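Clan CA, family C40, NlpC/P60 superfamily cysteine peptidase (Trichomonas vaginalis, PDB 6BIO) is probably a cysteine-type peptidase of the NlpC/P60 superfamily, a laterally acquired peptidoglycan hydrolase with which the protozoan targets bacteria. Local coordinates at residues Phe50-His55 with Ala189-Asp194; Asn44-Tyr49 with Gly69-Trp74. All blocks are in the same frame, centred on the assembly; numbering follows the deposited sequence.

Interactions 1 and 2 lie about 11 Å apart, centre to centre, and their segments alternate along the chain: 44-49, 50-55, 69-74, then 189-194. The first three belong to the N-terminal beta module, where strands 46-49, 53-60 and 71-76 are parts of one antiparallel sheet; the last takes in the end of helix 182-191 and the turn after it, in the NlpC/P60 region. Interaction 1 therefore ties the beta module to the peptidase part of the chain, whereas interaction 2 is made within the beta module. The two meet directly where Asp-194 OD1 lies 2.9 Å from Gly-69 N, so Asp-194 bonds both to His-55 of 50-55 and, probably, to Gly-69 of 69-74.

Interaction 1 of 2, residues Phe50-His55 with Ala189-Asp194; sequences FDYYVH and AYNRLD
Arg-192 lays its guanidinium flat on the ring of Tyr-53, the planes only 3° apart and CZ 3.6 Å from the ring centroid, a stacked cation-pi pair. The chain bends at chi2 (-59°), which turns CD back beside the Tyr-53 ring at CE2. At the edge of the guanidinium, NH1 and NH2 both donate to Asp-51 O, NH1 at 2.9 Å, while NH2 also forms a salt bridge to Asp-51 OD2 at 2.9 Å. That carboxylate stands steeply to the guanidinium, and its OD1 pairs with Arg-22. Asn-191 pairs with the backbone of Tyr-53 through both ends of its amide: Tyr-53 N meets OD1 on a lone pair, nearly straight at 176°, and ND2 donates to Tyr-53 O at 2.9 Å. The same amide stacks against the Tyr-52 ring. Helix 182-191 closes in a Schellman motif, Asp-194 N bonding to Asn-191 O, with Asp-194, at positive phi, as the C-prime residue. At this last residue of the turn, His-55 NE2 donates within its ring plane, but well out of the carboxylate plane, to the syn side of Asp-194 OD2, 2.7 Å away; Asp-119 takes ND1 and Asn-121 also reaches OD2. A water donates to Tyr-53 O and to Asp-194 OD1, bridging strand and turn.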
loop_
_atom_site.group_PDB
_atom_site.type_symbol
_atom_site.label_atom_id
_atom_site.label_comp_id
_atom_site.label_asym_id
_atom_site.label_seq_id
_atom_site.Cartn_x
_atom_site.Cartn_y
_atom_site.Cartn_z
ATOM N N PHE A 50 6.832 -10.753 3.414
ATOM C CA PHE A 50 8.007 -10.498 2.603
ATOM C C PHE A 50 7.698 -9.566 1.443
ATOM O O PHE A 50 6.694 -9.728 0.740
ATOM C CB PHE A 50 8.495 -11.846 2.068
ATOM C CG PHE A 50 9.669 -11.737 1.153
ATOM C CD1 PHE A 50 10.919 -11.366 1.621
ATOM C CD2 PHE A 50 9.485 -11.943 -0.192
ATOM C CE1 PHE A 50 11.952 -11.233 0.724
ATOM C CE2 PHE A 50 10.559 -11.850 -1.094
ATOM C CZ PHE A 50 11.769 -11.473 -0.639
ATOM N N ASP A 51 8.571 -8.576 1.234
ATOM C CA ASP A 51 8.539 -7.652 0.109
ATOM C C ASP A 51 7.419 -6.627 0.185
ATOM O O ASP A 51 7.231 -5.891 -0.769
ATOM C CB ASP A 51 8.577 -8.379 -1.231
ATOM C CG ASP A 51 9.105 -7.528 -2.367
ATOM O OD1 ASP A 51 10.157 -6.887 -2.193
ATOM O OD2 ASP A 51 8.510 -7.544 -3.455
ATOM N N TYR A 52 6.711 -6.544 1.314
ATOM C CA TYR A 52 5.840 -5.408 1.556
ATOM C C TYR A 52 6.681 -4.169 1.838
ATOM O O TYR A 52 7.772 -4.242 2.404
ATOM C CB TYR A 52 4.916 -5.687 2.753
ATOM C CG TYR A 52 3.675 -6.542 2.471
ATOM C CD1 TYR A 52 3.554 -7.297 1.304
ATOM C CD2 TYR A 52 2.618 -6.581 3.382
ATOM C CE1 TYR A 52 2.436 -8.062 1.069
ATOM C CE2 TYR A 52 1.504 -7.345 3.135
ATOM C CZ TYR A 52 1.407 -8.080 1.985
ATOM O OH TYR A 52 0.294 -8.841 1.747
ATOM N N TYR A 53 6.127 -3.019 1.462
ATOM C CA TYR A 53 6.726 -1.719 1.736
ATOM C C TYR A 53 5.989 -1.038 2.893
ATOM O O TYR A 53 4.757 -1.101 2.995
ATOM C CB TYR A 53 6.680 -0.843 0.476
ATOM C CG TYR A 53 7.338 -1.413 -0.762
ATOM C CD1 TYR A 53 8.286 -2.395 -0.704
ATOM C CD2 TYR A 53 6.967 -0.936 -1.993
ATOM C CE1 TYR A 53 8.867 -2.892 -1.869
ATOM C CE2 TYR A 53 7.560 -1.391 -3.163
ATOM C CZ TYR A 53 8.498 -2.372 -3.083
ATOM O OH TYR A 53 9.079 -2.841 -4.255
ATOM N N VAL A 54 6.762 -0.356 3.738
ATOM C CA VAL A 54 6.221 0.353 4.891
ATOM C C VAL A 54 6.938 1.688 5.026
ATOM O O VAL A 54 8.030 1.889 4.493
ATOM C CB VAL A 54 6.357 -0.455 6.204
ATOM C CG1 VAL A 54 5.662 -1.774 6.068
ATOM C CG2 VAL A 54 7.811 -0.618 6.591
ATOM N N HIS A 55 6.347 2.562 5.853
ATOM C CA HIS A 55 7.081 3.636 6.458
ATOM C C HIS A 55 7.536 3.190 7.842
ATOM O O HIS A 55 6.841 2.436 8.532
ATOM C CB HIS A 55 6.228 4.888 6.672
ATOM C CG HIS A 55 5.468 5.343 5.461
ATOM N ND1 HIS A 55 5.875 6.362 4.621
ATOM C CD2 HIS A 55 4.285 4.916 4.981
ATOM C CE1 HIS A 55 4.984 6.509 3.656
ATOM N NE2 HIS A 55 3.993 5.666 3.870
ATOM N N ALA A 189 -1.597 -5.766 -3.428
ATOM C CA ALA A 189 -1.840 -4.698 -4.392
ATOM C C ALA A 189 -2.014 -3.372 -3.663
ATOM O O ALA A 189 -1.477 -2.334 -4.065
ATOM C CB ALA A 189 -3.063 -5.013 -5.252
ATOM N N TYR A 190 -2.808 -3.376 -2.584
ATOM C CA TYR A 190 -3.000 -2.137 -1.839
ATOM C C TYR A 190 -1.755 -1.718 -1.059
ATOM O O TYR A 190 -1.502 -0.512 -0.898
ATOM C CB TYR A 190 -4.300 -2.198 -0.999
ATOM C CG TYR A 190 -5.481 -1.819 -1.879
ATOM C CD1 TYR A 190 -5.731 -0.489 -2.116
ATOM C CD2 TYR A 190 -6.285 -2.761 -2.493
ATOM C CE1 TYR A 190 -6.728 -0.099 -2.952
ATOM C CE2 TYR A 190 -7.296 -2.374 -3.350
ATOM C CZ TYR A 190 -7.541 -1.032 -3.543
ATOM O OH TYR A 190 -8.536 -0.595 -4.389
ATOM N N ASN A 191 -0.907 -2.667 -0.662
ATOM C CA ASN A 191 0.374 -2.315 -0.053
ATOM C C ASN A 191 1.166 -1.420 -0.996
ATOM O O ASN A 191 1.799 -0.455 -0.563
ATOM C CB ASN A 191 1.185 -3.567 0.267
ATOM C CG ASN A 191 2.538 -3.194 0.842
ATOM O OD1 ASN A 191 3.559 -3.169 0.149
ATOM N ND2 ASN A 191 2.548 -2.841 2.108
ATOM N N ARG A 192 1.136 -1.717 -2.297
ATOM C CA ARG A 192 1.868 -0.922 -3.275
ATOM C C ARG A 192 1.286 0.464 -3.504
ATOM O O ARG A 192 1.946 1.311 -4.131
ATOM C CB ARG A 192 1.923 -1.712 -4.563
ATOM C CG ARG A 192 2.842 -2.945 -4.522
ATOM C CD ARG A 192 4.257 -2.591 -4.212
ATOM N NE ARG A 192 5.202 -3.682 -4.357
ATOM C CZ ARG A 192 5.724 -4.384 -3.368
ATOM N NH1 ARG A 192 5.331 -4.220 -2.135
ATOM N NH2 ARG A 192 6.662 -5.275 -3.630
ATOM N N LEU A 193 0.101 0.743 -2.969
ATOM C CA LEU A 193 -0.518 2.065 -2.953
ATOM C C LEU A 193 -0.510 2.674 -1.561
ATOM O O LEU A 193 -1.161 3.703 -1.318
ATOM C CB LEU A 193 -1.960 1.950 -3.468
ATOM C CG LEU A 193 -2.033 1.422 -4.913
ATOM C CD1 LEU A 193 -3.466 1.148 -5.314
ATOM C CD2 LEU A 193 -1.394 2.385 -5.936
ATOM N N ASP A 194 0.232 2.073 -0.634
ATOM C CA ASP A 194 0.339 2.590 0.728
ATOM C C ASP A 194 -1.030 2.664 1.393
ATOM O O ASP A 194 -1.310 3.591 2.153
ATOM C CB ASP A 194 1.074 3.931 0.770
ATOM C CG ASP A 194 1.558 4.342 2.165
ATOM O OD1 ASP A 194 1.760 3.482 3.041
ATOM O OD2 ASP A 194 1.762 5.576 2.298
HETATM O O HOH W 1 3.802 1.611 2.432
#

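Interaction 2 of 2, residues Asn44-Tyr49 with Gly69-Trp74; sequences NCYWLY and GTEDCW
Glu-71 and Tyr-46 meet tip to tip: Tyr-46 OH donates to Glu-71 OE2 over 2.7 Å, using the anti lone pair of that oxygen. CG of Glu-71 stands anti to the backbone N (chi1 -173°), and the chain then bends at chi2, which sets CD; OE2 lies at the edge of the ring, near its plane. Ring and carboxylate are twisted 54° apart, and Glu-71 CG itself comes within 3.2 Å of the hydroxyl oxygen. The next residue, Asp-72, turns its side chain away and hydrogen-bonds to His-65, while its carbonyl oxygen accepts from Lys-35 NZ. Cys-73 points back toward strand 46-49. Its CB lies 3.5 Å from Tyr-46 OH, and SG approaches the ring obliquely, 3.9 Å from CE1, as a sulfur-aromatic contact. The same SG touches Leu-48 CD1 at 3.8 Å, so one sulfur touches both Tyr-46 and Leu-48. Cys-45 SG lies over the centre of one face of the Tyr-46 ring. Strands 46-49 and 71-76 flank strand 30-34 in the sheet, yet their short segments run at 94° to each other with axes 9.2 Å apart, so the sheet must twist or coil strongly here, and side chains make the join. Since Glu-71 OE2 also pairs with Lys-35 NZ, the tyrosine hydroxyl and the lysine share one oxygen, an arrangement that probably helps keep the carboxylate ionised.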
loop_
_atom_site.group_PDB
_atom_site.type_symbol
_atom_site.label_atom_id
_atom_site.label_comp_id
_atom_site.label_asym_id
_atom_site.label_seq_id
_atom_site.Cartn_x
_atom_site.Cartn_y
_atom_site.Cartn_z
ATOM N N ASN A 44 -0.399 -11.643 18.842
ATOM C CA ASN A 44 -0.080 -10.765 17.727
ATOM C C ASN A 44 -1.370 -10.346 17.035
ATOM O O ASN A 44 -2.342 -11.106 16.971
ATOM C CB ASN A 44 0.848 -11.441 16.729
ATOM C CG ASN A 44 0.288 -12.717 16.156
ATOM O OD1 ASN A 44 0.057 -13.704 16.874
ATOM N ND2 ASN A 44 0.098 -12.731 14.843
ATOM N N CYS A 45 -1.389 -9.110 16.541
ATOM C CA CYS A 45 -2.602 -8.608 15.894
ATOM C C CYS A 45 -2.823 -9.235 14.523
ATOM O O CYS A 45 -3.972 -9.399 14.105
ATOM C CB CYS A 45 -2.615 -7.080 15.826
ATOM S SG CYS A 45 -1.121 -6.283 15.155
ATOM N N TYR A 46 -1.739 -9.530 13.816
ATOM C CA TYR A 46 -1.727 -10.134 12.490
ATOM C C TYR A 46 -0.243 -10.358 12.172
ATOM O O TYR A 46 0.588 -10.356 13.078
ATOM C CB TYR A 46 -2.492 -9.264 11.454
ATOM C CG TYR A 46 -2.227 -7.764 11.504
ATOM C CD1 TYR A 46 -1.001 -7.226 11.116
ATOM C CD2 TYR A 46 -3.222 -6.889 11.966
ATOM C CE1 TYR A 46 -0.794 -5.857 11.160
ATOM C CE2 TYR A 46 -3.005 -5.520 12.031
ATOM C CZ TYR A 46 -1.783 -5.012 11.650
ATOM O OH TYR A 46 -1.459 -3.671 11.687
ATOM N N TRP A 47 0.090 -10.542 10.898
ATOM C CA TRP A 47 1.444 -10.632 10.409
ATOM C C TRP A 47 1.624 -9.634 9.280
ATOM O O TRP A 47 0.667 -9.157 8.679
ATOM C CB TRP A 47 1.719 -12.021 9.824
ATOM C CG TRP A 47 1.726 -13.162 10.812
ATOM C CD1 TRP A 47 2.843 -13.830 11.266
ATOM C CD2 TRP A 47 0.614 -13.815 11.431
ATOM N NE1 TRP A 47 2.493 -14.855 12.110
ATOM C CE2 TRP A 47 1.132 -14.875 12.234
ATOM C CE3 TRP A 47 -0.766 -13.629 11.380
ATOM C CZ2 TRP A 47 0.303 -15.721 13.000
ATOM C CZ3 TRP A 47 -1.589 -14.488 12.138
ATOM C CH2 TRP A 47 -1.044 -15.506 12.934
ATOM N N LEU A 48 2.882 -9.327 8.986
ATOM C CA LEU A 48 3.233 -8.673 7.732
ATOM C C LEU A 48 4.177 -9.581 6.954
ATOM O O LEU A 48 4.701 -10.547 7.506
ATOM C CB LEU A 48 3.841 -7.280 7.932
ATOM C CG LEU A 48 2.896 -6.245 8.508
ATOM C CD1 LEU A 48 3.660 -4.953 8.750
ATOM C CD2 LEU A 48 1.674 -6.026 7.638
ATOM N N TYR A 49 4.361 -9.286 5.653
ATOM C CA TYR A 49 4.866 -10.282 4.701
ATOM C C TYR A 49 6.046 -9.782 3.871
ATOM O O TYR A 49 6.206 -8.586 3.623
ATOM C CB TYR A 49 3.720 -10.793 3.804
ATOM C CG TYR A 49 2.644 -11.426 4.632
ATOM C CD1 TYR A 49 2.802 -12.697 5.145
ATOM C CD2 TYR A 49 1.524 -10.700 5.025
ATOM C CE1 TYR A 49 1.841 -13.285 5.937
ATOM C CE2 TYR A 49 0.592 -11.244 5.844
ATOM C CZ TYR A 49 0.739 -12.541 6.311
ATOM O OH TYR A 49 -0.220 -13.103 7.141
ATOM N N GLY A 69 -0.288 3.254 5.151
ATOM C CA GLY A 69 -1.493 4.080 5.142
ATOM C C GLY A 69 -1.868 4.523 6.541
ATOM O O GLY A 69 -1.073 5.116 7.265
ATOM N N THR A 70 -3.103 4.233 6.910
ATOM C CA THR A 70 -3.617 4.609 8.212
ATOM C C THR A 70 -3.296 3.588 9.289
ATOM O O THR A 70 -3.659 3.809 10.440
ATOM C CB THR A 70 -5.145 4.800 8.166
ATOM O OG1 THR A 70 -5.749 3.581 7.749
ATOM C CG2 THR A 70 -5.563 5.864 7.179
ATOM N N GLU A 71 -2.680 2.462 8.960
ATOM C CA GLU A 71 -2.432 1.382 9.893
ATOM C C GLU A 71 -0.996 1.429 10.391
ATOM O O GLU A 71 -0.069 1.573 9.598
ATOM C CB GLU A 71 -2.694 0.038 9.196
ATOM C CG GLU A 71 -2.629 -1.193 10.084
ATOM C CD GLU A 71 -3.805 -1.366 11.030
ATOM O OE1 GLU A 71 -4.848 -0.693 10.821
ATOM O OE2 GLU A 71 -3.667 -2.169 11.992
ATOM N N ASP A 72 -0.803 1.272 11.685
ATOM C CA ASP A 72 0.528 1.131 12.265
ATOM C C ASP A 72 0.597 -0.087 13.179
ATOM O O ASP A 72 -0.399 -0.508 13.789
ATOM C CB ASP A 72 1.000 2.419 12.989
ATOM C CG ASP A 72 0.260 2.648 14.273
ATOM O OD1 ASP A 72 -0.942 3.004 14.215
ATOM O OD2 ASP A 72 0.848 2.441 15.342
ATOM N N CYS A 73 1.800 -0.634 13.295
ATOM C CA CYS A 73 2.036 -1.805 14.121
ATOM C C CYS A 73 3.534 -1.908 14.376
ATOM O O CYS A 73 4.339 -1.100 13.890
ATOM C CB CYS A 73 1.487 -3.071 13.453
ATOM S SG CYS A 73 2.272 -3.506 11.922
ATOM N N TRP A 74 3.909 -2.923 15.137
ATOM C CA TRP A 74 5.288 -3.133 15.552
ATOM C C TRP A 74 5.706 -4.533 15.137
ATOM O O TRP A 74 4.980 -5.501 15.398
ATOM C CB TRP A 74 5.402 -3.007 17.060
ATOM C CG TRP A 74 5.096 -1.657 17.604
ATOM C CD1 TRP A 74 3.860 -1.126 17.863
ATOM C CD2 TRP A 74 6.045 -0.638 17.966
ATOM N NE1 TRP A 74 3.982 0.149 18.363
ATOM C CE2 TRP A 74 5.315 0.452 18.472
ATOM C CE3 TRP A 74 7.438 -0.560 17.940
ATOM C CZ2 TRP A 74 5.928 1.603 18.942
ATOM C CZ3 TRP A 74 8.063 0.599 18.404
ATOM C CH2 TRP A 74 7.311 1.669 18.886
#